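Local coordinates for protein LS-24 (Lathyrus sativus, PDB 3LP9) that probably binds one hemin as a monomer or spermine as a dimer, in mutually exclusive fashion, and may act in the response to oxidative stress and in polyamine biosynthesis, at residues 44-47 with 48-51; 52-56 with 57-61. All coordinates share one frame; numbering follows the deposited sequence.

Overall arrangement
Contacts 1 and 2 follow each other in series along the chain, on the rim of the hemopexin propeller, with their centres about 9 Å apart. Contact 1 (44-47 with 48-51) turns strand 43-46 into helix 47-50; contact 2 (52-56 with 57-61) leads from the loop after that helix into helix 58-62. Arg48 joins them, its NE lying 3.0 Å from Gly60 O in a probable hydrogen bond, and Val47 CG1 packs 3.8 Å from Phe59 O. Both lie well away from the bound calcium ion, which is about 13 Å from the side chain of Val47 and about 12 Å from that of Phe59. Contact 2 also touches the second subunit.

Contact 1 (44-47 with 48-51); sequences PTPV and RDGF
Arg48, the second residue of helix 47-50, passes its side chain at an angle across the Pro46 ring, with CG 3.8 Å from Pro46 CB. That proline carbon also lies over one face of the guanidinium group, because the arginine chain leaves with CG between the backbone N and the carbonyl carbon (chi1 67°) and bends again at chi3. The charged end then turns to partners elsewhere in the chain: NH2 forms a salt bridge with Asp24 and NE a hydrogen bond with Gly60 O.

Asp49 meets the same proline with its carboxylate, OD2 lying 3.4 Å from Pro46 CG, so that the ring is bordered by two side chains of opposite charge. The Asp49 amide also bonds to Pro46 O at 3.1 Å, from well above the carbonyl plane. Gly50 N reaches this oxygen more directly, at 2.8 Å with an N-H...O angle of 163°. Two backbone donors thus grip the proline carbonyl.

Phe51 N closes the next turn on Val47 O, at 3.0 Å. The Val47 oxygen also lies at the edge of the phenyl ring, in its plane, and Val47 CG1 packs against Phe51 CD2 at 4.1 Å. Beyond the two segments the ring meets that of Tyr26, on the strand that pairs with 43-46.

With Pro46 as N-cap and Phe51 as the first residue to leave helical geometry, the arrangement is a single short helix set directly on the outer strand of a propeller blade, as is characteristic of the hemopexin fold.

Contact 2 (52-56 with 57-61); sequences KSLNQ and TIFGS
Thr57 meets Leu54 where the connection between two hemopexin blades enters helix 58-62, and it occupies the N-cap position of that helix. Its hydroxyl donates to the main-chain oxygen of Leu54, with OG1 a short 2.5 Å from Leu54 O and the donor tilted 21° from the carbonyl plane. The rotation about chi1 (70°) sets OG1 between the threonine's own N and carbonyl carbon, turning the hydroxyl back toward the preceding loop. The methyl branch takes another course: CG2 comes within 3.9 Å of Ser53 O. A weak bond from Thr57 N to Asn55 O, 3.2 Å long, adds a second tie to the loop, while Thr57 O accepts the amide of Ser61 and begins the helical bonding.

Leu54 supplies the apolar side of the corner. Its CG packs against Phe59 CB at 3.9 Å, the two side chains meeting at a slant, whereas the phenyl ring itself leads away from the loop. Ile58 CG1 sits over the centre of one face of that ring. Leu54 and Phe59 both also touch Ile77 of strand 74-79, so this side of the corner is packed onto the following blade.

Gln56 flanks the threonine with its CB near Thr57 N, and from there the chain runs extended beyond CG. Its amide nitrogen NE2 is hydrogen-bonded to Ile97 O of the second subunit, and Ser61 OG makes a similar bond to Pro101 O of that subunit, placing the corner at the dimer interface.

Gly60 brings its backbone close against the loop, CA making a C-H...O contact of 3.2 Å with Leu54 O, the same oxygen that accepts the Thr57 hydroxyl.

Contact 1 (44-47 with 48-51)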
ATOM      1  N   PRO A  44      21.274  11.936  -5.891  1.00 17.44           N
ATOM      2  CA  PRO A  44      19.886  11.595  -5.502  1.00 17.25           C
ATOM      3  C   PRO A  44      19.067  11.207  -6.717  1.00 17.20           C
ATOM      4  O   PRO A  44      19.183  11.837  -7.756  1.00 18.25           O
ATOM      5  CB  PRO A  44      19.358  12.884  -4.882  1.00 16.47           C
ATOM      6  CG  PRO A  44      20.593  13.505  -4.318  1.00 17.00           C
ATOM      7  CD  PRO A  44      21.640  13.288  -5.431  1.00 17.91           C
ATOM      8  N   THR A  45      18.284  10.140  -6.621  1.00 17.87           N
ATOM      9  CA  THR A  45      17.411   9.791  -7.723  1.00 17.39           C
ATOM     10  C   THR A  45      16.228   9.006  -7.177  1.00 16.90           C
ATOM     11  O   THR A  45      16.365   8.262  -6.193  1.00 16.59           O
ATOM     12  CB  THR A  45      18.230   9.093  -8.853  1.00 17.50           C
ATOM     13  OG1 THR A  45      17.396   8.257  -9.656  1.00 18.24           O
ATOM     14  CG2 THR A  45      19.264   8.236  -8.261  1.00 19.37           C
ATOM     15  N   PRO A  46      15.047   9.175  -7.812  1.00 16.91           N
ATOM     16  CA  PRO A  46      13.821   8.422  -7.423  1.00 16.50           C
ATOM     17  C   PRO A  46      13.989   6.929  -7.288  1.00 17.02           C
ATOM     18  O   PRO A  46      14.643   6.261  -8.081  1.00 17.19           O
ATOM     19  CB  PRO A  46      12.829   8.760  -8.516  1.00 16.08           C
ATOM     20  CG  PRO A  46      13.288  10.124  -8.989  1.00 17.08           C
ATOM     21  CD  PRO A  46      14.794  10.075  -8.957  1.00 15.89           C
ATOM     22  N   VAL A  47      13.387   6.422  -6.228  1.00 17.55           N
ATOM     23  CA  VAL A  47      13.301   4.995  -5.996  1.00 18.13           C
ATOM     24  C   VAL A  47      12.647   4.298  -7.192  1.00 18.06           C
ATOM     25  O   VAL A  47      12.986   3.124  -7.486  1.00 18.10           O
ATOM     26  CB  VAL A  47      12.461   4.738  -4.717  1.00 17.96           C
ATOM     27  CG1 VAL A  47      12.446   3.270  -4.368  1.00 18.30           C
ATOM     28  CG2 VAL A  47      13.052   5.629  -3.558  1.00 18.87           C
ATOM     29  N   ARG A  48      11.745   5.018  -7.880  1.00 17.25           N
ATOM     30  CA  ARG A  48      10.914   4.368  -8.902  1.00 16.81           C
ATOM     31  C   ARG A  48      11.787   4.154 -10.135  1.00 16.83           C
ATOM     32  O   ARG A  48      11.526   3.252 -10.923  1.00 16.21           O
ATOM     33  CB  ARG A  48       9.691   5.218  -9.268  1.00 16.40           C
ATOM     34  CG  ARG A  48      10.075   6.512  -9.982  1.00 16.93           C
ATOM     35  CD  ARG A  48       8.946   7.440 -10.132  1.00 16.60           C
ATOM     36  NE  ARG A  48       8.407   7.747  -8.823  1.00 17.32           N
ATOM     37  CZ  ARG A  48       8.495   8.929  -8.220  1.00 18.23           C
ATOM     38  NH1 ARG A  48       9.097   9.953  -8.839  1.00 17.28           N
ATOM     39  NH2 ARG A  48       7.982   9.075  -6.994  1.00 16.21           N
ATOM     40  N   ASP A  49      12.835   4.992 -10.253  1.00 17.57           N
ATOM     41  CA  ASP A  49      13.776   5.021 -11.418  1.00 17.22           C
ATOM     42  C   ASP A  49      14.971   4.131 -11.102  1.00 17.40           C
ATOM     43  O   ASP A  49      15.424   3.357 -11.968  1.00 17.66           O
ATOM     44  CB  ASP A  49      14.272   6.433 -11.751  1.00 16.28           C
ATOM     45  CG  ASP A  49      13.174   7.344 -12.216  1.00 15.11           C
ATOM     46  OD1 ASP A  49      12.197   6.878 -12.819  1.00 16.00           O
ATOM     47  OD2 ASP A  49      13.283   8.550 -11.996  1.00 15.85           O
ATOM     48  N   GLY A  50      15.447   4.210  -9.860  1.00 16.76           N
ATOM     49  CA  GLY A  50      16.582   3.421  -9.436  1.00 16.73           C
ATOM     50  C   GLY A  50      16.365   1.941  -9.291  1.00 16.56           C
ATOM     51  O   GLY A  50      17.229   1.149  -9.644  1.00 16.61           O
ATOM     52  N   PHE A  51      15.234   1.592  -8.680  1.00 16.97           N
ATOM     53  CA  PHE A  51      14.816   0.202  -8.406  1.00 16.66           C
ATOM     54  C   PHE A  51      13.532  -0.054  -9.175  1.00 16.81           C
ATOM     55  O   PHE A  51      12.447   0.001  -8.599  1.00 17.06           O
ATOM     56  CB  PHE A  51      14.534  -0.009  -6.901  1.00 15.95           C
ATOM     57  CG  PHE A  51      15.708   0.231  -6.026  1.00 15.08           C
ATOM     58  CD1 PHE A  51      16.604  -0.770  -5.732  1.00 17.42           C
ATOM     59  CD2 PHE A  51      15.924   1.472  -5.474  1.00 16.07           C
ATOM     60  CE1 PHE A  51      17.709  -0.516  -4.901  1.00 15.16           C
ATOM     61  CE2 PHE A  51      16.994   1.721  -4.661  1.00 16.93           C
ATOM     62  CZ  PHE A  51      17.895   0.704  -4.373  1.00 15.21           C
TER

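Contact 2 (52-56 with 57-61)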
ATOM      1  N   LYS A  52      13.636  -0.300 -10.477  1.00 16.92           N
ATOM      2  CA  LYS A  52      12.452  -0.396 -11.309  1.00 16.85           C
ATOM      3  C   LYS A  52      11.385  -1.390 -10.874  1.00 16.17           C
ATOM      4  O   LYS A  52      10.245  -1.205 -11.240  1.00 15.66           O
ATOM      5  CB  LYS A  52      12.826  -0.601 -12.785  1.00 17.62           C
ATOM      6  CG  LYS A  52      12.901   0.753 -13.502  1.00 19.26           C
ATOM      7  CD  LYS A  52      13.831   0.751 -14.714  1.00 21.84           C
ATOM      8  CE  LYS A  52      14.728   2.015 -14.676  1.00 20.71           C
ATOM      9  NZ  LYS A  52      16.157   1.562 -14.657  1.00 20.91           N
ATOM     10  N   SER A  53      11.763  -2.468 -10.156  1.00 16.36           N
ATOM     11  CA  SER A  53      10.800  -3.400  -9.607  1.00 15.52           C
ATOM     12  C   SER A  53       9.817  -2.718  -8.607  1.00 16.18           C
ATOM     13  O   SER A  53       8.744  -3.255  -8.318  1.00 16.25           O
ATOM     14  CB  SER A  53      11.508  -4.602  -8.971  1.00 16.20           C
ATOM     15  OG  SER A  53      11.945  -4.412  -7.638  1.00 14.73           O
ATOM     16  N   LEU A  54      10.195  -1.527  -8.097  1.00 15.99           N
ATOM     17  CA  LEU A  54       9.413  -0.782  -7.099  1.00 15.39           C
ATOM     18  C   LEU A  54       8.586   0.337  -7.727  1.00 15.43           C
ATOM     19  O   LEU A  54       7.678   0.835  -7.118  1.00 15.22           O
ATOM     20  CB  LEU A  54      10.368  -0.215  -6.051  1.00 15.23           C
ATOM     21  CG  LEU A  54      10.602  -0.973  -4.754  1.00 14.57           C
ATOM     22  CD1 LEU A  54      10.569  -2.463  -4.932  1.00 14.29           C
ATOM     23  CD2 LEU A  54      11.901  -0.568  -4.120  1.00 13.53           C
ATOM     24  N   ASN A  55       8.917   0.701  -8.960  1.00 15.78           N
ATOM     25  CA  ASN A  55       8.270   1.740  -9.733  1.00 15.80           C
ATOM     26  C   ASN A  55       6.735   1.826  -9.610  1.00 16.55           C
ATOM     27  O   ASN A  55       6.200   2.829  -9.095  1.00 17.26           O
ATOM     28  CB  ASN A  55       8.724   1.602 -11.180  1.00 16.09           C
ATOM     29  CG  ASN A  55       7.835   2.353 -12.166  1.00 17.38           C
ATOM     30  OD1 ASN A  55       7.704   3.569 -12.141  1.00 17.07           O
ATOM     31  ND2 ASN A  55       7.181   1.585 -13.037  1.00 20.12           N
ATOM     32  N   GLN A  56       6.007   0.804 -10.048  1.00 15.63           N
ATOM     33  CA  GLN A  56       4.559   0.830  -9.843  1.00 15.91           C
ATOM     34  C   GLN A  56       4.101   0.091  -8.581  1.00 15.71           C
ATOM     35  O   GLN A  56       3.369  -0.857  -8.638  1.00 15.88           O
ATOM     36  CB  GLN A  56       3.827   0.362 -11.111  1.00 15.25           C
ATOM     37  CG  GLN A  56       4.194   1.228 -12.340  1.00 15.39           C
ATOM     38  CD  GLN A  56       3.369   0.882 -13.522  1.00 14.28           C
ATOM     39  OE1 GLN A  56       3.534  -0.173 -14.106  1.00 15.63           O
ATOM     40  NE2 GLN A  56       2.406   1.705 -13.816  1.00 14.29           N
ATOM     41  N   THR A  57       4.573   0.565  -7.427  1.00 16.35           N
ATOM     42  CA  THR A  57       4.181   0.065  -6.110  1.00 15.99           C
ATOM     43  C   THR A  57       4.141   1.272  -5.171  1.00 15.77           C
ATOM     44  O   THR A  57       4.536   2.354  -5.600  1.00 15.79           O
ATOM     45  CB  THR A  57       5.174  -1.002  -5.587  1.00 15.67           C
ATOM     46  OG1 THR A  57       6.405  -0.349  -5.270  1.00 16.15           O
ATOM     47  CG2 THR A  57       5.396  -2.087  -6.609  1.00 15.00           C
ATOM     48  N   ILE A  58       3.623   1.113  -3.941  1.00 14.98           N
ATOM     49  CA  ILE A  58       3.623   2.181  -2.947  1.00 15.03           C
ATOM     50  C   ILE A  58       5.023   2.791  -2.677  1.00 15.34           C
ATOM     51  O   ILE A  58       5.144   4.024  -2.531  1.00 14.85           O
ATOM     52  CB  ILE A  58       2.946   1.762  -1.615  1.00 15.43           C
ATOM     53  CG1 ILE A  58       3.637   0.531  -0.981  1.00 14.75           C
ATOM     54  CG2 ILE A  58       1.448   1.439  -1.842  1.00 15.19           C
ATOM     55  CD1 ILE A  58       3.067   0.158   0.334  1.00 14.93           C
ATOM     56  N   PHE A  59       6.060   1.944  -2.656  1.00 14.91           N
ATOM     57  CA  PHE A  59       7.495   2.327  -2.451  1.00 14.95           C
ATOM     58  C   PHE A  59       8.018   3.179  -3.547  1.00 15.79           C
ATOM     59  O   PHE A  59       8.837   4.054  -3.297  1.00 16.02           O
ATOM     60  CB  PHE A  59       8.361   1.115  -2.371  1.00 15.13           C
ATOM     61  CG  PHE A  59       7.904   0.123  -1.316  1.00 15.17           C
ATOM     62  CD1 PHE A  59       7.928   0.475   0.029  1.00 12.45           C
ATOM     63  CD2 PHE A  59       7.392  -1.148  -1.698  1.00 16.11           C
ATOM     64  CE1 PHE A  59       7.496  -0.371   0.993  1.00 15.37           C
ATOM     65  CE2 PHE A  59       6.973  -2.101  -0.709  1.00 16.11           C
ATOM     66  CZ  PHE A  59       7.029  -1.713   0.659  1.00 16.34           C
ATOM     67  N   GLY A  60       7.517   2.953  -4.771  1.00 16.36           N
ATOM     68  CA  GLY A  60       7.926   3.741  -5.912  1.00 16.42           C
ATOM     69  C   GLY A  60       7.167   5.043  -5.985  1.00 16.45           C
ATOM     70  O   GLY A  60       7.684   6.041  -6.498  1.00 17.11           O
ATOM     71  N   SER A  61       5.921   5.045  -5.516  1.00 16.47           N
ATOM     72  CA  SER A  61       5.125   6.287  -5.418  1.00 15.63           C
ATOM     73  C   SER A  61       5.594   7.251  -4.281  1.00 16.06           C
ATOM     74  O   SER A  61       5.693   8.453  -4.480  1.00 15.78           O
ATOM     75  CB  SER A  61       3.654   5.978  -5.219  1.00 14.87           C
ATOM     76  OG  SER A  61       3.125   5.173  -6.223  1.00 14.83           O
TER